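Local coordinates for protein sialidase B (Streptococcus pneumoniae serotype 4, PDB 4XHX) that hydrolyses the alpha-(2->3)-, alpha-(2->6)- and alpha-(2->8)-glycosidic linkages of terminal sialic acid residues in oligosaccharides, glycoproteins and glycolipids, at residues 207-212 / 629-634; 222-227 / 286-291; 552-557 / 613-618. The protein carries 1 engineered substitution. All coordinates share one frame; numbering follows the deposited sequence.

Contact 1: residues 207-212 / 629-634. With OPX ((1s,3R,4S)-1-[(cyclohexylamino)methyl]-3,4-dihydroxycyclopentanesulfonic acid), chain C; JKK (2-[(3-chlorobenzyl)amino]ethanesulfonic acid), chain B.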
loop_
_atom_site.group_PDB
_atom_site.type_symbol
_atom_site.label_atom_id
_atom_site.label_comp_id
_atom_site.label_asym_id
_atom_site.label_seq_id
_atom_site.Cartn_x
_atom_site.Cartn_y
_atom_site.Cartn_z
ATOM N N ARG A 207 2.562 -0.962 -0.029
ATOM C CA ARG A 207 1.230 -1.552 -0.078
ATOM C C ARG A 207 1.050 -2.486 1.109
ATOM O O ARG A 207 2.014 -2.808 1.802
ATOM C CB ARG A 207 1.025 -2.340 -1.377
ATOM C CG ARG A 207 0.600 -1.501 -2.569
ATOM C CD ARG A 207 -0.204 -2.366 -3.563
ATOM N NE ARG A 207 -1.435 -2.899 -2.971
ATOM C CZ ARG A 207 -2.227 -3.780 -3.585
ATOM N NH1 ARG A 207 -1.906 -4.222 -4.799
ATOM N NH2 ARG A 207 -3.335 -4.224 -2.994
ATOM N N ILE A 208 -0.182 -2.946 1.303
ATOM C CA ILE A 208 -0.489 -3.974 2.290
ATOM C C ILE A 208 -0.185 -3.531 3.748
ATOM O O ILE A 208 0.596 -4.170 4.439
ATOM C CB ILE A 208 0.247 -5.320 1.952
ATOM C CG1 ILE A 208 0.351 -5.571 0.421
ATOM C CG2 ILE A 208 -0.431 -6.482 2.625
ATOM C CD1 ILE A 208 -0.979 -5.642 -0.336
ATOM N N PRO A 209 -0.807 -2.425 4.211
ATOM C CA PRO A 209 -0.594 -1.972 5.591
ATOM C C PRO A 209 -1.197 -2.927 6.612
ATOM O O PRO A 209 -2.221 -3.570 6.325
ATOM C CB PRO A 209 -1.382 -0.660 5.643
ATOM C CG PRO A 209 -2.476 -0.838 4.617
ATOM C CD PRO A 209 -1.753 -1.546 3.494
ATOM N N THR A 210 -0.563 -3.014 7.784
ATOM C CA THR A 210 -1.141 -3.664 8.964
ATOM C C THR A 210 -1.066 -2.739 10.179
ATOM O O THR A 210 -0.250 -1.800 10.211
ATOM C CB THR A 210 -0.420 -4.967 9.300
ATOM O OG1 THR A 210 0.848 -4.677 9.922
ATOM C CG2 THR A 210 -0.216 -5.801 8.013
ATOM N N LEU A 211 -1.944 -2.980 11.157
ATOM C CA LEU A 211 -1.910 -2.281 12.437
ATOM C C LEU A 211 -2.304 -3.251 13.521
ATOM O O LEU A 211 -3.228 -4.056 13.324
ATOM C CB LEU A 211 -2.886 -1.098 12.485
ATOM C CG LEU A 211 -2.557 0.178 11.730
ATOM C CD1 LEU A 211 -3.774 1.074 11.719
ATOM C CD2 LEU A 211 -1.364 0.896 12.348
ATOM N N TYR A 212 -1.616 -3.154 14.665
ATOM C CA TYR A 212 -1.881 -4.021 15.811
ATOM C C TYR A 212 -1.532 -3.314 17.132
ATOM O O TYR A 212 -0.445 -2.736 17.285
ATOM C CB TYR A 212 -1.111 -5.342 15.668
ATOM C CG TYR A 212 -1.579 -6.464 16.586
ATOM C CD1 TYR A 212 -1.239 -6.469 17.934
ATOM C CD2 TYR A 212 -2.349 -7.520 16.101
ATOM C CE1 TYR A 212 -1.648 -7.486 18.774
ATOM C CE2 TYR A 212 -2.771 -8.547 16.942
ATOM C CZ TYR A 212 -2.411 -8.527 18.276
ATOM O OH TYR A 212 -2.816 -9.542 19.127
ATOM N N LEU A 629 -4.867 2.752 8.784
ATOM C CA LEU A 629 -3.775 2.916 7.835
ATOM C C LEU A 629 -4.246 2.223 6.560
ATOM O O LEU A 629 -4.520 1.032 6.575
ATOM C CB LEU A 629 -2.514 2.240 8.368
ATOM C CG LEU A 629 -1.262 2.338 7.506
ATOM C CD1 LEU A 629 -0.824 3.764 7.381
ATOM C CD2 LEU A 629 -0.153 1.471 8.103
ATOM N N PHE A 630 -4.370 2.963 5.467
ATOM C CA PHE A 630 -5.028 2.393 4.288
ATOM C C PHE A 630 -4.399 2.872 2.996
ATOM O O PHE A 630 -3.772 3.933 2.957
ATOM C CB PHE A 630 -6.527 2.731 4.283
ATOM C CG PHE A 630 -6.813 4.214 4.257
ATOM C CD1 PHE A 630 -6.790 4.967 5.426
ATOM C CD2 PHE A 630 -7.088 4.856 3.075
ATOM C CE1 PHE A 630 -7.050 6.328 5.400
ATOM C CE2 PHE A 630 -7.364 6.224 3.056
ATOM C CZ PHE A 630 -7.337 6.952 4.206
ATOM N N GLU A 631 -4.592 2.087 1.940
ATOM C CA GLU A 631 -4.233 2.511 0.590
ATOM C C GLU A 631 -5.253 3.521 0.055
ATOM O O GLU A 631 -6.355 3.148 -0.335
ATOM C CB GLU A 631 -4.167 1.295 -0.337
ATOM C CG GLU A 631 -3.109 0.279 0.055
ATOM C CD GLU A 631 -3.178 -1.018 -0.747
ATOM O OE1 GLU A 631 -4.139 -1.209 -1.541
ATOM O OE2 GLU A 631 -2.265 -1.857 -0.561
ATOM N N LYS A 632 -4.894 4.801 0.040
ATOM C CA LYS A 632 -5.813 5.810 -0.471
ATOM C C LYS A 632 -5.653 5.963 -1.988
ATOM O O LYS A 632 -5.253 7.014 -2.477
ATOM C CB LYS A 632 -5.613 7.154 0.234
ATOM C CG LYS A 632 -6.796 8.098 0.059
ATOM C CD LYS A 632 -6.447 9.549 0.401
ATOM C CE LYS A 632 -7.635 10.455 0.147
ATOM N NZ LYS A 632 -8.782 10.097 1.023
ATOM N N TYR A 633 -5.943 4.884 -2.715
ATOM C CA TYR A 633 -5.935 4.894 -4.165
ATOM C C TYR A 633 -6.499 3.566 -4.623
ATOM O O TYR A 633 -6.670 2.658 -3.815
ATOM C CB TYR A 633 -4.515 5.110 -4.720
ATOM C CG TYR A 633 -3.641 3.873 -4.753
ATOM C CD1 TYR A 633 -3.175 3.280 -3.579
ATOM C CD2 TYR A 633 -3.265 3.312 -5.960
ATOM C CE1 TYR A 633 -2.359 2.138 -3.628
ATOM C CE2 TYR A 633 -2.461 2.190 -6.020
ATOM C CZ TYR A 633 -2.005 1.610 -4.865
ATOM O OH TYR A 633 -1.208 0.495 -4.967
ATOM N N ASP A 634 -6.826 3.461 -5.901
ATOM C CA ASP A 634 -7.317 2.196 -6.444
ATOM C C ASP A 634 -6.137 1.295 -6.818
ATOM O O ASP A 634 -5.571 1.411 -7.916
ATOM C CB ASP A 634 -8.244 2.438 -7.649
ATOM C CG ASP A 634 -9.003 1.171 -8.080
ATOM O OD1 ASP A 634 -8.429 0.065 -8.006
ATOM O OD2 ASP A 634 -10.185 1.288 -8.486
HETATM C CAF OPX C . -7.811 -1.078 24.065
HETATM C CAG OPX C . -7.627 -2.237 24.987
HETATM C CAH OPX C . -6.968 -1.225 22.836
HETATM C CAI OPX C . -7.791 -3.572 24.309
HETATM C CAJ OPX C . -7.118 -2.580 22.167
HETATM C CAK OPX C . -6.124 -5.269 21.374
HETATM C CAL OPX C . -7.332 -6.136 19.381
HETATM C CAM OPX C . -5.020 -6.658 19.539
HETATM C CAO OPX C . -6.762 -6.532 18.067
HETATM C CAP OPX C . -5.375 -6.169 18.158
HETATM C CAQ OPX C . -6.898 -3.709 23.098
HETATM C CAR OPX C . -6.270 -6.433 20.361
HETATM N NAN OPX C . -7.171 -5.006 22.413
HETATM O OAA OPX C . -8.019 -7.670 21.949
HETATM O OAB OPX C . -7.007 -8.937 20.221
HETATM O OAC OPX C . -7.370 -5.834 17.039
HETATM O OAD OPX C . -5.243 -4.788 18.089
HETATM O OAE OPX C . -5.736 -8.355 22.092
HETATM S SAS OPX C . -6.774 -7.916 21.186
HETATM C CAE JKK B . 1.076 -13.384 -2.417
HETATM C CAF JKK B . 1.971 -13.310 -3.537
HETATM C CAG JKK B . -0.228 -12.862 -2.545
HETATM C CAH JKK B . 0.267 -12.213 -4.879
HETATM C CAI JKK B . -3.267 -9.665 -4.265
HETATM C CAJ JKK B . -3.247 -8.156 -4.361
HETATM C CAK JKK B . -2.031 -11.704 -3.921
HETATM C CAM JKK B . 1.568 -12.730 -4.748
HETATM C CAN JKK B . -0.638 -12.292 -3.767
HETATM N NAL JKK B . -2.002 -10.256 -3.928
HETATM O OAA JKK B . -5.855 -7.873 -5.108
HETATM O OAB JKK B . -4.122 -7.699 -6.826
HETATM O OAC JKK B . -4.420 -5.902 -5.276
HETATM S SAO JKK B . -4.466 -7.354 -5.443
HETATM CL CL JKK B . 2.665 -12.648 -6.102
#

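Contact 2: residues 222-227 / 286-291. With JKK (2-[(3-chlorobenzyl)amino]ethanesulfonic acid), chain B.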
loop_
_atom_site.group_PDB
_atom_site.type_symbol
_atom_site.label_atom_id
_atom_site.label_comp_id
_atom_site.label_asym_id
_atom_site.label_seq_id
_atom_site.Cartn_x
_atom_site.Cartn_y
_atom_site.Cartn_z
ATOM N N SER A 222 3.005 -2.951 10.205
ATOM C CA SER A 222 3.893 -3.508 9.188
ATOM C C SER A 222 3.333 -3.202 7.806
ATOM O O SER A 222 2.182 -2.759 7.675
ATOM C CB SER A 222 4.139 -5.015 9.378
ATOM O OG SER A 222 2.962 -5.772 9.181
ATOM N N ILE A 223 4.141 -3.437 6.778
ATOM C CA ILE A 223 3.780 -3.038 5.430
ATOM C C ILE A 223 4.735 -3.694 4.446
ATOM O O ILE A 223 5.840 -4.096 4.828
ATOM C CB ILE A 223 3.885 -1.499 5.299
ATOM C CG1 ILE A 223 3.214 -1.002 4.008
ATOM C CG2 ILE A 223 5.345 -1.068 5.377
ATOM C CD1 ILE A 223 2.457 0.298 4.157
ATOM N N ASP A 224 4.298 -3.836 3.196
ATOM C CA ASP A 224 5.190 -4.170 2.085
ATOM C C ASP A 224 5.982 -2.918 1.719
ATOM O O ASP A 224 5.389 -1.938 1.268
ATOM C CB ASP A 224 4.375 -4.550 0.830
ATOM C CG ASP A 224 3.883 -5.993 0.833
ATOM O OD1 ASP A 224 3.664 -6.596 1.915
ATOM O OD2 ASP A 224 3.704 -6.528 -0.277
ATOM N N ALA A 225 7.302 -2.936 1.887
ATOM C CA ALA A 225 8.143 -1.903 1.287
ATOM C C ALA A 225 8.477 -2.334 -0.144
ATOM O O ALA A 225 9.295 -3.221 -0.349
ATOM C CB ALA A 225 9.411 -1.691 2.104
ATOM N N ARG A 226 7.823 -1.732 -1.134
ATOM C CA ARG A 226 7.938 -2.230 -2.505
ATOM C C ARG A 226 8.815 -1.327 -3.386
ATOM O O ARG A 226 8.531 -0.149 -3.581
ATOM C CB ARG A 226 6.547 -2.431 -3.128
ATOM C CG ARG A 226 5.615 -3.325 -2.312
ATOM C CD ARG A 226 4.381 -3.714 -3.112
ATOM N NE ARG A 226 3.643 -4.801 -2.472
ATOM C CZ ARG A 226 2.611 -5.443 -3.023
ATOM N NH1 ARG A 226 2.181 -5.122 -4.249
ATOM N NH2 ARG A 226 2.016 -6.420 -2.356
ATOM N N TYR A 227 9.876 -1.904 -3.924
ATOM C CA TYR A 227 10.888 -1.135 -4.631
ATOM C C TYR A 227 10.609 -1.030 -6.132
ATOM O O TYR A 227 10.788 0.037 -6.725
ATOM C CB TYR A 227 12.284 -1.711 -4.348
ATOM C CG TYR A 227 12.628 -1.641 -2.875
ATOM C CD1 TYR A 227 12.107 -2.575 -1.979
ATOM C CD2 TYR A 227 13.421 -0.616 -2.371
ATOM C CE1 TYR A 227 12.375 -2.497 -0.636
ATOM C CE2 TYR A 227 13.720 -0.537 -1.013
ATOM C CZ TYR A 227 13.186 -1.480 -0.153
ATOM O OH TYR A 227 13.451 -1.427 1.191
ATOM N N SER A 286 11.743 -11.865 -2.781
ATOM C CA SER A 286 10.923 -10.860 -2.094
ATOM C C SER A 286 10.047 -11.455 -1.015
ATOM O O SER A 286 9.822 -12.663 -0.977
ATOM C CB SER A 286 10.014 -10.106 -3.077
ATOM O OG SER A 286 9.172 -11.021 -3.744
ATOM N N PHE A 287 9.537 -10.582 -0.152
ATOM C CA PHE A 287 8.474 -10.932 0.791
ATOM C C PHE A 287 7.211 -10.192 0.360
ATOM O O PHE A 287 7.280 -9.223 -0.393
ATOM C CB PHE A 287 8.851 -10.519 2.215
ATOM C CG PHE A 287 10.140 -11.106 2.687
ATOM C CD1 PHE A 287 11.343 -10.464 2.426
ATOM C CD2 PHE A 287 10.153 -12.309 3.379
ATOM C CE1 PHE A 287 12.531 -10.998 2.854
ATOM C CE2 PHE A 287 11.341 -12.856 3.814
ATOM C CZ PHE A 287 12.534 -12.198 3.550
ATOM N N ILE A 288 6.056 -10.645 0.821
ATOM C CA ILE A 288 4.809 -9.987 0.459
ATOM C C ILE A 288 3.728 -10.445 1.413
ATOM O O ILE A 288 3.733 -11.594 1.846
ATOM C CB ILE A 288 4.435 -10.281 -1.030
ATOM C CG1 ILE A 288 3.093 -9.659 -1.414
ATOM C CG2 ILE A 288 4.446 -11.772 -1.310
ATOM C CD1 ILE A 288 2.802 -9.725 -2.934
ATOM N N ASP A 289 2.831 -9.530 1.771
ATOM C CA ASP A 289 1.705 -9.819 2.661
ATOM C C ASP A 289 2.138 -10.228 4.071
ATOM O O ASP A 289 2.426 -11.390 4.340
ATOM C CB ASP A 289 0.765 -10.875 2.067
ATOM C CG ASP A 289 0.015 -10.379 0.835
ATOM O OD1 ASP A 289 0.120 -9.180 0.483
ATOM O OD2 ASP A 289 -0.689 -11.198 0.216
ATOM N N SER A 290 2.151 -9.265 4.982
ATOM C CA SER A 290 2.545 -9.545 6.355
ATOM C C SER A 290 1.340 -9.495 7.286
ATOM O O SER A 290 0.341 -8.839 6.994
ATOM C CB SER A 290 3.621 -8.553 6.821
ATOM O OG SER A 290 3.129 -7.234 6.761
ATOM N N SER A 291 1.460 -10.178 8.419
ATOM C CA SER A 291 0.420 -10.211 9.440
ATOM C C SER A 291 1.072 -10.247 10.831
ATOM O O SER A 291 2.139 -10.843 11.007
ATOM C CB SER A 291 -0.451 -11.441 9.237
ATOM O OG SER A 291 -1.598 -11.377 10.051
HETATM C CAE JKK B . 1.076 -13.384 -2.417
HETATM C CAF JKK B . 1.971 -13.310 -3.537
HETATM C CAG JKK B . -0.228 -12.862 -2.545
HETATM C CAH JKK B . 0.267 -12.213 -4.879
HETATM C CAI JKK B . -3.267 -9.665 -4.265
HETATM C CAJ JKK B . -3.247 -8.156 -4.361
HETATM C CAK JKK B . -2.031 -11.704 -3.921
HETATM C CAM JKK B . 1.568 -12.730 -4.748
HETATM C CAN JKK B . -0.638 -12.292 -3.767
HETATM N NAL JKK B . -2.002 -10.256 -3.928
HETATM O OAA JKK B . -5.855 -7.873 -5.108
HETATM O OAB JKK B . -4.122 -7.699 -6.826
HETATM O OAC JKK B . -4.420 -5.902 -5.276
HETATM S SAO JKK B . -4.466 -7.354 -5.443
HETATM CL CL JKK B . 2.665 -12.648 -6.102
#

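Contact 3: residues 552-557 / 613-618. With JKK (2-[(3-chlorobenzyl)amino]ethanesulfonic acid), chain B.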
loop_
_atom_site.group_PDB
_atom_site.type_symbol
_atom_site.label_atom_id
_atom_site.label_comp_id
_atom_site.label_asym_id
_atom_site.label_seq_id
_atom_site.Cartn_x
_atom_site.Cartn_y
_atom_site.Cartn_z
ATOM N N GLY A 552 -12.831 -8.203 -5.763
ATOM C CA GLY A 552 -12.829 -8.063 -4.313
ATOM C C GLY A 552 -11.629 -7.317 -3.759
ATOM O O GLY A 552 -10.675 -7.024 -4.482
ATOM N N THR A 553 -11.687 -7.000 -2.469
ATOM C CA THR A 553 -10.613 -6.297 -1.793
ATOM C C THR A 553 -10.483 -6.822 -0.359
ATOM O O THR A 553 -11.474 -7.196 0.268
ATOM C CB THR A 553 -10.869 -4.765 -1.726
ATOM O OG1 THR A 553 -11.218 -4.266 -3.022
ATOM C CG2 THR A 553 -9.614 -4.017 -1.208
ATOM N N GLN A 554 -9.253 -6.854 0.145
ATOM C CA GLN A 554 -9.020 -7.157 1.552
ATOM C C GLN A 554 -9.957 -6.347 2.448
ATOM O O GLN A 554 -10.197 -5.169 2.206
ATOM C CB GLN A 554 -7.566 -6.859 1.931
ATOM C CG GLN A 554 -7.211 -7.318 3.344
ATOM C CD GLN A 554 -6.378 -6.301 4.077
ATOM O OE1 GLN A 554 -6.380 -5.126 3.729
ATOM N NE2 GLN A 554 -5.640 -6.751 5.081
ATOM N N VAL A 555 -10.513 -7.007 3.457
ATOM C CA VAL A 555 -11.316 -6.347 4.477
ATOM C C VAL A 555 -10.619 -6.501 5.842
ATOM O O VAL A 555 -10.192 -7.597 6.208
ATOM C CB VAL A 555 -12.761 -6.932 4.531
ATOM C CG1 VAL A 555 -12.742 -8.435 4.744
ATOM C CG2 VAL A 555 -13.561 -6.280 5.615
ATOM N N SER A 556 -10.462 -5.403 6.571
ATOM C CA SER A 556 -9.956 -5.499 7.936
ATOM C C SER A 556 -11.110 -5.396 8.921
ATOM O O SER A 556 -12.177 -4.888 8.589
ATOM C CB SER A 556 -8.842 -4.475 8.217
ATOM O OG SER A 556 -9.165 -3.183 7.745
ATOM N N ALA A 557 -10.908 -5.923 10.124
ATOM C CA ALA A 557 -12.010 -6.066 11.074
ATOM C C ALA A 557 -11.536 -6.158 12.522
ATOM O O ALA A 557 -10.581 -6.876 12.829
ATOM C CB ALA A 557 -12.861 -7.284 10.723
ATOM N N TYR A 613 -9.837 3.845 -2.272
ATOM C CA TYR A 613 -9.670 3.175 -0.999
ATOM C C TYR A 613 -9.547 1.708 -1.294
ATOM O O TYR A 613 -10.435 1.125 -1.917
ATOM C CB TYR A 613 -10.895 3.420 -0.117
ATOM C CG TYR A 613 -10.715 3.047 1.336
ATOM C CD1 TYR A 613 -10.232 3.977 2.251
ATOM C CD2 TYR A 613 -11.069 1.779 1.806
ATOM C CE1 TYR A 613 -10.077 3.659 3.602
ATOM C CE2 TYR A 613 -10.926 1.444 3.158
ATOM C CZ TYR A 613 -10.424 2.401 4.053
ATOM O OH TYR A 613 -10.270 2.115 5.392
ATOM N N ALA A 614 -8.442 1.108 -0.868
ATOM C CA ALA A 614 -8.214 -0.298 -1.159
ATOM C C ALA A 614 -7.901 -1.103 0.112
ATOM O O ALA A 614 -8.728 -1.151 1.040
ATOM C CB ALA A 614 -7.140 -0.461 -2.236
ATOM N N TYR A 615 -6.732 -1.733 0.172
ATOM C CA TYR A 615 -6.375 -2.514 1.361
ATOM C C TYR A 615 -6.306 -1.589 2.562
ATOM O O TYR A 615 -5.940 -0.422 2.423
ATOM C CB TYR A 615 -5.038 -3.207 1.187
ATOM C CG TYR A 615 -5.083 -4.496 0.398
ATOM C CD1 TYR A 615 -5.804 -4.586 -0.787
ATOM C CD2 TYR A 615 -4.374 -5.611 0.815
ATOM C CE1 TYR A 615 -5.827 -5.754 -1.535
ATOM C CE2 TYR A 615 -4.392 -6.796 0.076
ATOM C CZ TYR A 615 -5.125 -6.857 -1.103
ATOM O OH TYR A 615 -5.167 -8.016 -1.860
ATOM N N SER A 616 -6.645 -2.103 3.745
ATOM C CA SER A 616 -6.709 -1.245 4.920
ATOM C C SER A 616 -6.320 -1.993 6.186
ATOM O O SER A 616 -6.419 -3.217 6.248
ATOM C CB SER A 616 -8.115 -0.666 5.070
ATOM O OG SER A 616 -9.053 -1.704 5.305
ATOM N N ALA A 617 -5.865 -1.242 7.182
ATOM C CA ALA A 617 -5.601 -1.783 8.510
ATOM C C ALA A 617 -6.357 -0.955 9.529
ATOM O O ALA A 617 -6.381 0.274 9.452
ATOM C CB ALA A 617 -4.108 -1.751 8.812
ATOM N N ILE A 618 -6.983 -1.614 10.496
ATOM C CA ILE A 618 -7.617 -0.870 11.574
ATOM C C ILE A 618 -7.275 -1.470 12.918
ATOM O O ILE A 618 -7.166 -2.686 13.067
ATOM C CB ILE A 618 -9.155 -0.789 11.442
ATOM C CG1 ILE A 618 -9.760 -2.190 11.308
ATOM C CG2 ILE A 618 -9.547 0.058 10.239
ATOM C CD1 ILE A 618 -11.242 -2.176 11.340
HETATM C CAE JKK B . 1.076 -13.384 -2.417
HETATM C CAF JKK B . 1.971 -13.310 -3.537
HETATM C CAG JKK B . -0.228 -12.862 -2.545
HETATM C CAH JKK B . 0.267 -12.213 -4.879
HETATM C CAI JKK B . -3.267 -9.665 -4.265
HETATM C CAJ JKK B . -3.247 -8.156 -4.361
HETATM C CAK JKK B . -2.031 -11.704 -3.921
HETATM C CAM JKK B . 1.568 -12.730 -4.748
HETATM C CAN JKK B . -0.638 -12.292 -3.767
HETATM N NAL JKK B . -2.002 -10.256 -3.928
HETATM O OAA JKK B . -5.855 -7.873 -5.108
HETATM O OAB JKK B . -4.122 -7.699 -6.826
HETATM O OAC JKK B . -4.420 -5.902 -5.276
HETATM S SAO JKK B . -4.466 -7.354 -5.443
HETATM CL CL JKK B . 2.665 -12.648 -6.102
HETATM O O HOH W 1 -4.571 -4.958 7.351
HETATM O O HOH W 2 -9.980 -2.601 3.012
#

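Contact 1: residues 207-212 / 629-634
Arg-207 and Glu-631 form a buried salt bridge near the centre of the six-bladed beta-propeller of sialidases, where strand 205-213 meets strand 626-631 from the last of the propeller sheets in chain order. Arg-207 NE donates to Glu-631 OE2 over 2.8 Å in a nearly straight bond. The oxygen lies in the guanidinium plane, whereas NE meets it from above the carboxylate plane, the two flat groups being turned 70° apart. A bend in the arginine chain (chi3 62°) sets NE toward the glutamate while NH1 and NH2 reach the ligand JKK. Both converge on one sulfonate oxygen, OAC, the NH2 bond measuring 3.0 Å and the NH1 bond 3.1 Å. Arg-581 and Arg-519 bind the same ligand, consistent with the arginine triad that holds the substrate carboxylate in sialidases. Tyr-633 brings its hydroxyl beside the aliphatic part of the arginine, with OH 3.3 Å from Arg-207 CD. At Ile-208 the backbone N gives OE2 of Glu-631 a second donor, at 3.0 Å and on the anti lone pair. The second carboxylate oxygen, OE1, is held as well, by Tyr-615 N and Ser-635 OG; Glu-631 thus positions a binding-site arginine from the second shell. Next, Pro-209 presses its ring on Leu-629, with CB only 3.5 Å from CD2, closer than usual for carbons. Thr-210 turns away from strand 626-631, and its hydroxyl bonds to Ser-222. Leu-211 crosses Leu-629 at about a right angle, placing its CD1 3.8 Å from CB of Leu-629. Farther along, Tyr-212 offers a ring face to the second ligand, OPX, whose cyclopentane carbon CAM lies 3.4 Å from Tyr-212 CZ.

Contact 2: residues 222-227 / 286-291
Asp-224 reaches across to the backbone of strand 286-291, where Asp-289 N donates to its OD1 on the syn lone pair at 3.1 Å. The other carboxylate oxygen, OD2, passes 3.4 Å from Ile-288 CG1 and is gripped side-on by Arg-226. That arginine spends two nitrogens on the one oxygen: NE comes to the anti lone pair, while NH2, 2.7 Å from OD2, meets it from above the carboxylate plane. The guanidinium also rests against Ile-288, with NH2 3.4 Å from CD1. At the other end of the contact the hydroxyls of Ser-222 and Ser-290 are hydrogen-bonded, OG to OG at 2.8 Å, and Ser-222 OG is held in addition by Thr-210. The two strands run antiparallel at 165°, yet belong to different sheets, and each of the two hydrogen bonds between them uses at least one side chain. Beyond this shell, NH1 of Arg-226 forms a salt bridge with Asp-232, the proton acceptor by similarity. The chlorobenzyl ring of JKK lies against Ile-288 and Asp-289, and its CAG is 3.3 Å from Asp-289 OD2. Such a seam between neighbouring propeller sheets, ending at the central substrate pocket, belongs to the sialidase active site.

Contact 3: residues 552-557 / 613-618
Gln-554 lays its aliphatic CB over the face of the Tyr-615 ring, 3.6 Å from the centroid and 10° off the normal, a CH-pi contact. The two side chains cross at about a right angle, but the amide plane is tilted only 29° from the ring. With CG anti to the backbone N (chi1 -173°) and a bend at chi2, the glutamine brings OE1 back to accept from Ser-616 N at 3.0 Å, almost in line with its C=O bond. Its NE2 is bonded to Pro-454 O and to a water that donates to Ser-616 O. Thr-553 CG2 packs on the ring obliquely, 3.9 Å from Tyr-615 CD1. This tyrosine, the nucleophile by similarity, is hydrogen-bonded through OH to Glu-503, and Arg-207 makes a cation-pi contact with it. JKK comes close as well, its CAJ 3.2 Å from Tyr-615 OH. Farther from the pocket, Ser-556 OG and Ser-616 OG are hydrogen-bonded at 2.9 Å, Ser-573 holding Ser-616 too, and Ile-618 CG1 lies 3.7 Å from Ser-556 OG. The segments run nearly parallel, starting strands 556-559 and 616-620 of two propeller sheets; strand 569-575 flanks the first and strand 626-631 the second.

All three contacts are buried, and each joins strands of different propeller sheets beside the ligand JKK. Contacts 1 and 2 share the sheet of strands 205-213 and 219-226, while contacts 1 and 3 share that of strands 616-620 and 626-631, so contact 1, nearest the centre of the chain, lies between the others. Contacts 2 and 3 do not touch; their centres are about 15 Å apart. An arginine-carboxylate pair marks contacts 1 and 2, across the strands in the first and within one strand in the second, where serine hydroxyls and a backbone N-H make the crossing bonds. Contact 3 relies on an uncharged amide, serine hydroxyls and waters around an aromatic ring, and contact 1 alone adds a proline-leucine patch.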